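Capsular polysaccharide export system protein KpsC (Thermosulfurimonas dismutans, PDB 6MGB) probably transfers Kdo sugars in beta-2,4 linkage, helping to build the conserved glycolipid that holds capsular polysaccharides on Gram-negative bacteria. Local coordinates at residues Lys131-His136 and Asp316-Leu321; Pro120-Gln125 and Ala296-Pro301; Val27-Ser32 and Leu91-Val96; Val80-Glu85 and Val205-Lys210. All coordinates share one frame; numbering follows the deposited sequence.

Contact 1: residues Lys131-His136 and Asp316-Leu321; sequences KLIRDH and DVINHL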
# COMPACT_ATOMS: atom_id res chain seq x y z
N LYS A 131 -12.11 -2.09 -13.27
CA LYS A 131 -13.28 -2.96 -13.37
C LYS A 131 -12.92 -4.41 -13.07
O LYS A 131 -13.64 -5.10 -12.35
CB LYS A 131 -13.92 -2.84 -14.75
CG LYS A 131 -15.10 -3.78 -14.95
CD LYS A 131 -15.77 -3.57 -16.30
CE LYS A 131 -16.77 -4.68 -16.58
NZ LYS A 131 -17.75 -4.85 -15.47
N LEU A 132 -11.80 -4.88 -13.62
CA LEU A 132 -11.38 -6.26 -13.38
C LEU A 132 -11.11 -6.50 -11.89
O LEU A 132 -11.50 -7.53 -11.34
CB LEU A 132 -10.14 -6.59 -14.21
CG LEU A 132 -10.36 -6.82 -15.71
CD1 LEU A 132 -9.04 -6.79 -16.46
CD2 LEU A 132 -11.08 -8.14 -15.95
N ILE A 133 -10.45 -5.55 -11.23
CA ILE A 133 -10.14 -5.70 -9.81
C ILE A 133 -11.42 -5.73 -8.99
O ILE A 133 -11.56 -6.53 -8.06
CB ILE A 133 -9.19 -4.58 -9.35
CG1 ILE A 133 -7.80 -4.80 -9.95
CG2 ILE A 133 -9.12 -4.51 -7.83
CD1 ILE A 133 -6.86 -3.62 -9.79
N ARG A 134 -12.38 -4.86 -9.32
CA ARG A 134 -13.66 -4.86 -8.61
C ARG A 134 -14.42 -6.15 -8.85
O ARG A 134 -14.91 -6.79 -7.91
CB ARG A 134 -14.50 -3.66 -9.06
CG ARG A 134 -13.97 -2.31 -8.61
CD ARG A 134 -14.69 -1.18 -9.34
NE ARG A 134 -14.43 0.13 -8.75
CZ ARG A 134 -14.83 1.28 -9.28
NH1 ARG A 134 -14.55 2.42 -8.67
NH2 ARG A 134 -15.51 1.29 -10.41
N ASP A 135 -14.54 -6.56 -10.12
CA ASP A 135 -15.34 -7.73 -10.46
C ASP A 135 -14.78 -9.00 -9.83
O ASP A 135 -15.54 -9.84 -9.33
CB ASP A 135 -15.43 -7.88 -11.98
CG ASP A 135 -16.31 -6.82 -12.61
OD1 ASP A 135 -16.94 -6.04 -11.87
OD2 ASP A 135 -16.38 -6.77 -13.86
N HIS A 136 -13.46 -9.17 -9.85
CA HIS A 136 -12.83 -10.38 -9.34
C HIS A 136 -12.40 -10.25 -7.88
O HIS A 136 -11.72 -11.15 -7.37
CB HIS A 136 -11.64 -10.75 -10.21
CG HIS A 136 -12.02 -11.28 -11.56
ND1 HIS A 136 -12.12 -10.48 -12.67
CD2 HIS A 136 -12.36 -12.53 -11.96
CE1 HIS A 136 -12.49 -11.21 -13.71
NE2 HIS A 136 -12.64 -12.46 -13.30
N ASP A 316 -0.96 -8.34 -16.68
CA ASP A 316 -0.32 -9.64 -16.55
C ASP A 316 -0.54 -10.22 -15.15
O ASP A 316 -0.80 -11.42 -15.00
CB ASP A 316 1.17 -9.53 -16.84
CG ASP A 316 1.45 -9.07 -18.26
OD1 ASP A 316 0.73 -9.49 -19.18
OD2 ASP A 316 2.40 -8.27 -18.44
N VAL A 317 -0.45 -9.38 -14.12
CA VAL A 317 -0.65 -9.85 -12.76
C VAL A 317 -2.12 -10.13 -12.49
O VAL A 317 -2.47 -11.11 -11.83
CB VAL A 317 -0.06 -8.84 -11.76
CG1 VAL A 317 -0.55 -9.10 -10.34
CG2 VAL A 317 1.47 -8.89 -11.81
N ILE A 318 -3.01 -9.27 -13.00
CA ILE A 318 -4.44 -9.51 -12.83
C ILE A 318 -4.81 -10.87 -13.40
O ILE A 318 -5.42 -11.71 -12.73
CB ILE A 318 -5.26 -8.38 -13.48
CG1 ILE A 318 -5.07 -7.08 -12.69
CG2 ILE A 318 -6.74 -8.75 -13.54
CD1 ILE A 318 -5.75 -5.87 -13.31
N ASN A 319 -4.45 -11.12 -14.67
CA ASN A 319 -4.75 -12.41 -15.28
C ASN A 319 -4.17 -13.56 -14.47
O ASN A 319 -4.78 -14.64 -14.41
CB ASN A 319 -4.22 -12.45 -16.71
CG ASN A 319 -5.13 -11.72 -17.69
OD1 ASN A 319 -6.31 -11.53 -17.43
ND2 ASN A 319 -4.57 -11.31 -18.82
N HIS A 320 -3.01 -13.36 -13.84
CA HIS A 320 -2.44 -14.40 -13.00
C HIS A 320 -3.25 -14.58 -11.72
O HIS A 320 -3.46 -15.72 -11.27
CB HIS A 320 -0.99 -14.06 -12.67
CG HIS A 320 -0.30 -15.08 -11.82
ND1 HIS A 320 -0.07 -14.89 -10.47
CD2 HIS A 320 0.19 -16.31 -12.11
CE1 HIS A 320 0.54 -15.95 -9.98
NE2 HIS A 320 0.72 -16.82 -10.95
N LEU A 321 -3.71 -13.48 -11.12
CA LEU A 321 -4.48 -13.59 -9.89
C LEU A 321 -5.84 -14.22 -10.12
O LEU A 321 -6.37 -14.89 -9.23
CB LEU A 321 -4.65 -12.20 -9.26
CG LEU A 321 -3.38 -11.53 -8.71
CD1 LEU A 321 -3.71 -10.14 -8.20
CD2 LEU A 321 -2.74 -12.36 -7.61

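Contact 2: residues Pro120-Gln125 and Ala296-Pro301; sequences PELMDQ and AYLLYP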
# COMPACT_ATOMS: atom_id res chain seq x y z
N PRO A 120 -5.81 9.81 -22.93
CA PRO A 120 -7.00 8.97 -23.15
C PRO A 120 -6.68 7.49 -23.14
O PRO A 120 -7.47 6.68 -22.64
CB PRO A 120 -7.49 9.43 -24.53
CG PRO A 120 -6.95 10.80 -24.70
CD PRO A 120 -5.64 10.82 -23.98
N GLU A 121 -5.51 7.11 -23.66
CA GLU A 121 -5.14 5.70 -23.73
C GLU A 121 -4.87 5.13 -22.34
O GLU A 121 -5.34 4.03 -22.01
CB GLU A 121 -3.92 5.53 -24.64
CG GLU A 121 -3.82 4.18 -25.33
CD GLU A 121 -2.74 3.30 -24.75
OE1 GLU A 121 -3.03 2.14 -24.41
OE2 GLU A 121 -1.59 3.78 -24.63
N LEU A 122 -4.13 5.86 -21.51
CA LEU A 122 -3.86 5.37 -20.16
C LEU A 122 -5.15 5.29 -19.34
O LEU A 122 -5.40 4.30 -18.65
CB LEU A 122 -2.84 6.27 -19.45
CG LEU A 122 -2.56 5.85 -18.01
CD1 LEU A 122 -1.74 4.56 -17.97
CD2 LEU A 122 -1.86 6.95 -17.24
N MET A 123 -5.97 6.34 -19.40
CA MET A 123 -7.19 6.36 -18.61
C MET A 123 -8.13 5.24 -19.03
O MET A 123 -8.88 4.72 -18.19
CB MET A 123 -7.87 7.72 -18.73
CG MET A 123 -7.01 8.89 -18.27
SD MET A 123 -6.41 8.73 -16.57
CE MET A 123 -7.95 8.79 -15.67
N ASP A 124 -8.11 4.85 -20.30
CA ASP A 124 -8.88 3.68 -20.72
C ASP A 124 -8.34 2.41 -20.08
O ASP A 124 -9.11 1.58 -19.58
CB ASP A 124 -8.87 3.55 -22.25
CG ASP A 124 -9.71 4.61 -22.93
OD1 ASP A 124 -9.33 5.06 -24.03
OD2 ASP A 124 -10.75 5.01 -22.36
N GLN A 125 -7.02 2.24 -20.08
CA GLN A 125 -6.42 1.11 -19.37
C GLN A 125 -6.82 1.12 -17.90
O GLN A 125 -7.18 0.07 -17.34
CB GLN A 125 -4.90 1.14 -19.50
CG GLN A 125 -4.39 0.89 -20.91
CD GLN A 125 -2.87 0.81 -20.96
OE1 GLN A 125 -2.19 0.98 -19.95
NE2 GLN A 125 -2.33 0.54 -22.15
N ALA A 296 -1.32 5.35 -9.08
CA ALA A 296 -0.86 4.54 -7.96
C ALA A 296 -0.70 3.07 -8.35
O ALA A 296 0.25 2.41 -7.92
CB ALA A 296 -1.84 4.67 -6.79
N TYR A 297 -1.62 2.54 -9.16
CA TYR A 297 -1.61 1.11 -9.47
C TYR A 297 -1.06 0.77 -10.84
O TYR A 297 -0.48 -0.31 -11.01
CB TYR A 297 -3.04 0.54 -9.34
CG TYR A 297 -3.40 0.07 -7.94
CD1 TYR A 297 -3.21 0.89 -6.83
CD2 TYR A 297 -3.96 -1.19 -7.73
CE1 TYR A 297 -3.55 0.47 -5.56
CE2 TYR A 297 -4.30 -1.62 -6.46
CZ TYR A 297 -4.09 -0.79 -5.38
OH TYR A 297 -4.43 -1.20 -4.11
N LEU A 298 -1.20 1.65 -11.84
CA LEU A 298 -0.69 1.35 -13.17
C LEU A 298 0.73 1.87 -13.39
O LEU A 298 1.60 1.13 -13.85
CB LEU A 298 -1.63 1.92 -14.24
CG LEU A 298 -2.73 0.97 -14.73
CD1 LEU A 298 -3.80 0.77 -13.66
CD2 LEU A 298 -3.35 1.48 -16.02
N LEU A 299 0.98 3.14 -13.07
CA LEU A 299 2.26 3.77 -13.38
C LEU A 299 3.32 3.54 -12.31
O LEU A 299 4.49 3.31 -12.63
CB LEU A 299 2.07 5.27 -13.58
CG LEU A 299 1.06 5.72 -14.64
CD1 LEU A 299 1.13 7.23 -14.82
CD2 LEU A 299 1.29 5.01 -15.96
N TYR A 300 2.94 3.63 -11.03
CA TYR A 300 3.93 3.69 -9.96
C TYR A 300 4.63 2.35 -9.75
O TYR A 300 5.87 2.33 -9.73
CB TYR A 300 3.26 4.21 -8.69
CG TYR A 300 4.12 4.40 -7.46
CD1 TYR A 300 5.26 5.20 -7.48
CD2 TYR A 300 3.76 3.80 -6.25
CE1 TYR A 300 6.02 5.38 -6.34
CE2 TYR A 300 4.52 3.97 -5.12
CZ TYR A 300 5.65 4.76 -5.16
OH TYR A 300 6.39 4.93 -4.02
N PRO A 301 3.94 1.22 -9.61
CA PRO A 301 4.63 -0.04 -9.37
C PRO A 301 5.25 -0.61 -10.65
O PRO A 301 4.86 -0.27 -11.76
CB PRO A 301 3.52 -0.97 -8.85
CG PRO A 301 2.30 -0.10 -8.67
CD PRO A 301 2.48 1.02 -9.63

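Contact 3: residues Val27-Ser32 and Leu91-Val96; sequences VFLEDS and LIVDPV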
# COMPACT_ATOMS: atom_id res chain seq x y z
N VAL A 27 15.29 -8.01 -12.26
CA VAL A 27 14.30 -7.78 -13.31
C VAL A 27 13.44 -6.57 -12.97
O VAL A 27 13.17 -5.73 -13.83
CB VAL A 27 13.45 -9.05 -13.52
CG1 VAL A 27 12.36 -8.80 -14.56
CG2 VAL A 27 14.33 -10.22 -13.96
N PHE A 28 13.00 -6.48 -11.71
CA PHE A 28 12.24 -5.31 -11.28
C PHE A 28 13.06 -4.03 -11.45
O PHE A 28 12.58 -3.03 -11.98
CB PHE A 28 11.80 -5.47 -9.83
CG PHE A 28 10.72 -6.49 -9.61
CD1 PHE A 28 9.45 -6.30 -10.15
CD2 PHE A 28 10.95 -7.61 -8.84
CE1 PHE A 28 8.45 -7.24 -9.94
CE2 PHE A 28 9.95 -8.54 -8.62
CZ PHE A 28 8.70 -8.36 -9.18
N LEU A 29 14.32 -4.07 -11.00
CA LEU A 29 15.15 -2.87 -10.98
C LEU A 29 15.68 -2.48 -12.36
O LEU A 29 16.05 -1.32 -12.56
CB LEU A 29 16.33 -3.06 -10.03
CG LEU A 29 16.03 -3.04 -8.53
CD1 LEU A 29 17.29 -3.34 -7.73
CD2 LEU A 29 15.45 -1.70 -8.11
N GLU A 30 15.72 -3.42 -13.30
CA GLU A 30 16.31 -3.17 -14.62
C GLU A 30 17.79 -2.82 -14.51
O GLU A 30 18.36 -2.22 -15.42
CB GLU A 30 15.55 -2.08 -15.37
CG GLU A 30 14.07 -2.40 -15.55
CD GLU A 30 13.25 -1.20 -16.00
OE1 GLU A 30 13.85 -0.16 -16.34
OE2 GLU A 30 12.01 -1.30 -16.02
N ASP A 31 18.42 -3.20 -13.39
CA ASP A 31 19.84 -3.02 -13.16
C ASP A 31 20.36 -4.23 -12.40
O ASP A 31 19.58 -5.04 -11.88
CB ASP A 31 20.13 -1.74 -12.37
CG ASP A 31 19.84 -0.48 -13.16
OD1 ASP A 31 20.43 -0.31 -14.25
OD2 ASP A 31 19.03 0.35 -12.69
N SER A 32 21.68 -4.35 -12.33
CA SER A 32 22.30 -5.36 -11.49
C SER A 32 22.47 -4.83 -10.07
O SER A 32 22.51 -3.62 -9.84
CB SER A 32 23.66 -5.77 -12.06
OG SER A 32 23.51 -6.41 -13.32
N LEU A 91 6.66 -4.68 -7.63
CA LEU A 91 7.60 -4.06 -6.71
C LEU A 91 7.55 -2.55 -6.89
O LEU A 91 7.53 -2.06 -8.03
CB LEU A 91 9.03 -4.57 -6.96
CG LEU A 91 10.07 -4.29 -5.88
CD1 LEU A 91 9.87 -5.21 -4.68
CD2 LEU A 91 11.47 -4.44 -6.45
N ILE A 92 7.51 -1.83 -5.78
CA ILE A 92 7.59 -0.37 -5.81
C ILE A 92 9.05 0.03 -5.67
O ILE A 92 9.74 -0.42 -4.75
CB ILE A 92 6.72 0.25 -4.70
CG1 ILE A 92 5.25 0.18 -5.11
CG2 ILE A 92 7.13 1.70 -4.44
CD1 ILE A 92 4.27 0.47 -3.99
N VAL A 93 9.51 0.87 -6.59
CA VAL A 93 10.89 1.34 -6.62
C VAL A 93 10.82 2.86 -6.72
O VAL A 93 10.53 3.40 -7.79
CB VAL A 93 11.68 0.74 -7.79
CG1 VAL A 93 13.12 1.24 -7.79
CG2 VAL A 93 11.64 -0.78 -7.74
N ASP A 94 11.08 3.54 -5.61
CA ASP A 94 10.86 4.99 -5.53
C ASP A 94 12.20 5.70 -5.33
O ASP A 94 12.78 5.60 -4.23
CB ASP A 94 9.90 5.32 -4.39
CG ASP A 94 9.36 6.74 -4.48
OD1 ASP A 94 10.12 7.64 -4.89
OD2 ASP A 94 8.18 6.95 -4.15
N PRO A 95 12.73 6.41 -6.33
CA PRO A 95 13.99 7.13 -6.14
C PRO A 95 13.83 8.53 -5.55
O PRO A 95 14.83 9.23 -5.41
CB PRO A 95 14.56 7.21 -7.56
CG PRO A 95 13.42 6.89 -8.50
CD PRO A 95 12.21 6.55 -7.70
N VAL A 96 12.61 8.95 -5.23
CA VAL A 96 12.36 10.27 -4.67
C VAL A 96 12.15 10.15 -3.17
O VAL A 96 12.88 10.77 -2.38
CB VAL A 96 11.14 10.93 -5.35
CG1 VAL A 96 10.77 12.24 -4.67
CG2 VAL A 96 11.42 11.16 -6.83

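Contact 4: residues Val80-Glu85 and Val205-Lys210; sequences VGLGHE and VIVGRK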
# COMPACT_ATOMS: atom_id res chain seq x y z
N VAL A 80 -0.74 -14.09 -4.30
CA VAL A 80 -1.76 -14.95 -3.73
C VAL A 80 -1.12 -15.56 -2.49
O VAL A 80 -0.47 -16.60 -2.54
CB VAL A 80 -2.23 -16.02 -4.71
CG1 VAL A 80 -3.28 -16.92 -4.06
CG2 VAL A 80 -2.78 -15.38 -5.98
N GLY A 81 -1.28 -14.88 -1.35
CA GLY A 81 -0.60 -15.26 -0.14
C GLY A 81 0.06 -14.08 0.55
O GLY A 81 0.34 -13.06 -0.09
N LEU A 82 0.28 -14.20 1.86
CA LEU A 82 0.89 -13.12 2.61
C LEU A 82 2.37 -13.01 2.27
O LEU A 82 2.93 -13.84 1.55
CB LEU A 82 0.69 -13.33 4.12
CG LEU A 82 -0.75 -13.24 4.65
CD1 LEU A 82 -0.79 -13.52 6.15
CD2 LEU A 82 -1.37 -11.88 4.35
N GLY A 83 3.00 -11.96 2.80
CA GLY A 83 4.38 -11.68 2.46
C GLY A 83 5.31 -12.87 2.64
O GLY A 83 6.26 -13.04 1.88
N HIS A 84 5.05 -13.70 3.65
CA HIS A 84 5.89 -14.84 3.96
C HIS A 84 5.52 -16.09 3.19
O HIS A 84 6.06 -17.17 3.48
CB HIS A 84 5.84 -15.13 5.47
CG HIS A 84 4.49 -15.55 5.95
ND1 HIS A 84 3.46 -14.66 6.15
CD2 HIS A 84 4.00 -16.77 6.29
CE1 HIS A 84 2.39 -15.31 6.57
NE2 HIS A 84 2.69 -16.59 6.67
N GLU A 85 4.61 -15.99 2.22
CA GLU A 85 4.12 -17.16 1.49
C GLU A 85 4.69 -17.28 0.09
O GLU A 85 4.78 -18.40 -0.43
CB GLU A 85 2.59 -17.12 1.39
CG GLU A 85 1.87 -17.06 2.72
CD GLU A 85 0.38 -17.29 2.58
OE1 GLU A 85 -0.06 -17.76 1.51
OE2 GLU A 85 -0.36 -16.99 3.54
N VAL A 205 -1.85 -10.04 11.82
CA VAL A 205 -2.14 -10.21 13.23
C VAL A 205 -2.99 -11.45 13.46
O VAL A 205 -2.83 -12.15 14.46
CB VAL A 205 -2.81 -8.95 13.80
CG1 VAL A 205 -3.29 -9.17 15.22
CG2 VAL A 205 -1.84 -7.77 13.75
N ILE A 206 -3.90 -11.74 12.53
CA ILE A 206 -4.72 -12.95 12.63
C ILE A 206 -3.82 -14.18 12.66
O ILE A 206 -4.01 -15.09 13.47
CB ILE A 206 -5.73 -13.01 11.48
CG1 ILE A 206 -6.75 -11.87 11.62
CG2 ILE A 206 -6.44 -14.36 11.44
CD1 ILE A 206 -7.72 -11.74 10.46
N VAL A 207 -2.83 -14.23 11.76
CA VAL A 207 -1.93 -15.39 11.70
C VAL A 207 -0.87 -15.37 12.79
O VAL A 207 0.01 -16.24 12.79
CB VAL A 207 -1.24 -15.48 10.32
CG1 VAL A 207 -2.27 -15.74 9.23
CG2 VAL A 207 -0.44 -14.22 10.02
N GLY A 208 -0.92 -14.41 13.71
CA GLY A 208 -0.04 -14.41 14.86
C GLY A 208 1.37 -13.95 14.61
O GLY A 208 2.23 -14.13 15.48
N ARG A 209 1.66 -13.36 13.45
CA ARG A 209 3.00 -12.88 13.17
C ARG A 209 3.25 -11.49 13.74
O ARG A 209 4.42 -11.12 13.94
CB ARG A 209 3.25 -12.85 11.66
CG ARG A 209 3.17 -14.22 11.00
CD ARG A 209 3.46 -14.13 9.51
NE ARG A 209 4.78 -13.56 9.24
CZ ARG A 209 5.90 -14.27 9.12
NH1 ARG A 209 5.88 -15.59 9.23
NH2 ARG A 209 7.04 -13.65 8.88
N LYS A 210 2.20 -10.72 14.00
CA LYS A 210 2.34 -9.36 14.50
C LYS A 210 1.23 -9.08 15.51
O LYS A 210 0.28 -9.85 15.64
CB LYS A 210 2.28 -8.32 13.37
CG LYS A 210 3.32 -8.48 12.27
CD LYS A 210 4.50 -7.55 12.48
CE LYS A 210 5.40 -7.50 11.24
NZ LYS A 210 4.68 -6.99 10.04

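Contact 1: residues Lys131-His136 and Asp316-Leu321
Ile-318 meets Leu-132 and Ile-133 with two different branches, an example of how one beta-branched residue can serve two neighbours on a facing helix. Its side chain forks at CB. The short branch, CG2, lies anti to the backbone N and rests against CB of Leu-132, 4.1 Å from that atom. The longer branch leaves by CG1, which sits beside the backbone N (chi1 -69°) and carries the terminal methyl onward. At the tip, CD1 lies 4.1 Å from CG1 of Ile-133, and the two isoleucine side chains cross at about a right angle. Ile-133 also packs on Phe-293 of helix 289-299, and its side chain is about 7 Å from that of Glu-252, a CMP-binding residue, so the packing lies close behind the nucleotide pocket.

Helix 120-135 closes its last turn here with a polar arrangement of its own. The carbonyl O of Leu-132 accepts from the backbone N of His-136 and, at 3.3 Å, from ND1 of the same residue; the two donors come from opposite faces of the carbonyl plane. This second bond lies almost in the imidazole plane and helps to set the rotation of the ring. One residue earlier in the same turn, NZ of Lys-131 forms a salt bridge with the syn lone pair of Asp-135 OD2, 2.9 Å away.

No polar bond crosses between 131-136 and 316-321. Every polar partnership described here stays within 131-136, and the two segments meet through apolar packing, over 138 Å² of surface, with a fit that depends on the shape of Ile-318.

Contact 2: residues Pro120-Gln125 and Ala296-Pro301
Leu-298 is the first residue of 296-301 to touch 120-125, and one of its methyls works in two directions. Its CD2 lies 3.8 Å from CB of Gln-125 and 4.0 Å from CD1 of Leu-122, so it settles against two residues spaced about one helical turn apart. The side chains of Leu-298 and Leu-122 slide past each other in opposite directions. Chi1 of Leu-298, at -91°, is displaced from a staggered value, in a part of the helix where the backbone widens into a pi-type turn.

Leu-299 follows and approaches differently, reaching toward Leu-122 tip to tip. The shortest approach is 3.7 Å, between CD2 of Leu-299 and CD1 of Leu-122, and CD2 of Leu-122 touches both methyls of Leu-299. Leu-122 can extend this way because its CG is anti to the backbone N (chi1 178°). Trp-117 packs on both of these leucines, whereas Leu-298 leans on Phe-293 and on Ile-314 of helix 314-322.

Gln-125 shows how a polar residue takes part in an apolar contact. Its CB lies against Leu-298; the chain runs on extended, and NE2 makes a weak hydrogen bond of 2.9 Å to OE1 of Glu-121.

The chemistry is that of leucine methyls packing on one another and on the stem of a glutamine, with no hydrogen bond between the two segments; it joins helices 120-135 and 289-299 near the surface by hydrophobic packing.

Contact 3: residues Val27-Ser32 and Leu91-Val96
Asp-94 ends the strand whose Leu-91 and Val-93 meet Phe-28 and Leu-29, and its OD1 is gripped twice. The backbone N of Val-96 donates to it at 2.8 Å, nearly in line with the C-O bond, forming an Asx turn, and the N of Gly-97 donates as well. With Leu-107 N on OD2, the carboxylate is held at both oxygens, which probably helps to hold the chain where it leaves the strand.

The contact itself is apolar. CB of Leu-91 sits over one face of the Phe-28 ring, 3.8 Å from the centroid and 19° off the normal, a CH-pi contact displaced toward the rim. From there Leu-91 turns its CG anti to the backbone N (chi1 -165°), which brings CD2 back to CB of Phe-28 at 3.5 Å; ring face and stem are therefore both covered by one leucine. Two residues along the strand, Val-93 opens like a fork around Leu-29: CG1 of Val-93 is 3.8 Å from CD2 of Leu-29, and CG2 is 3.9 Å from that same methyl.

Helix 25-29 thereby lies against one face of the mixed sheet. Strand 90-94 runs antiparallel to both its neighbours, 69-74 and 302-305, and these extend the seat: Leu-72 touches Leu-29 and Val-93, Ile-304 touches Phe-28, and NH1 of Arg-302 bonds to the carbonyl O of Phe-28 near the end of the helix.

Contact 4: residues Val80-Glu85 and Val205-Lys210
Leu-82 faces Val-207 and His-84 faces Arg-209, each pair with CA atoms 9.8 Å apart, with side chains filling the space between an irregular loop and a helix end closed by a Schellman motif. Gly-208 supplies the positive phi (78°) of that motif, and the chain then turns to present Arg-209. In this protein, whose family belongs to the GT-B clan, the loop follows strand 69-74 of the mixed sheet and helix 203-206 follows strand 196-200 of the parallel one, so the contact links the two sheet units.

Leu-82 and Val-207 meet tip to tip, CD1 of the leucine 3.9 Å from CG2 of the valine. Toward solvent, the guanidinium of Arg-209 lies flat on the His-84 imidazole, planes 9° apart and centres 4.0 Å apart. The arginine chain bends at chi3 (59°), which lets its aliphatic part share the same ring face: CD makes a CH-pi contact 3.6 Å from the centroid. CG of Glu-85 covers the opposite face, leaving the ring sandwiched, and the salt bridge from Glu-85 OE2 to Arg-143 probably steadies that side. Closest of all across the two segments is CD of Arg-209 to CE1 of His-84, at 3.3 Å.

In the fold
Contacts 1 and 2 share helix 120-135, their centres 14 Å apart, and follow it from its first turns to its last. Contacts 2 and 3 meet directly: OH of Tyr-300 lies 2.7 Å from OD2 of Asp-94, a probable hydrogen bond that ties the chain after helix 289-299 to the end of strand 90-94. Contacts 1 and 4 touch where CD2 of Leu-321 packs 3.4 Å from CG2 of Val-80. The nucleotide pocket lies nearest these last two: the side chain of Leu-82 is about 7 Å from the bound cytidine monophosphate, and that of Ile-133 about 10 Å. The touching residues of contacts 2 and 3 lie away from it, though Tyr-297 makes a weak hydrogen bond to CMP-binding Gln-248.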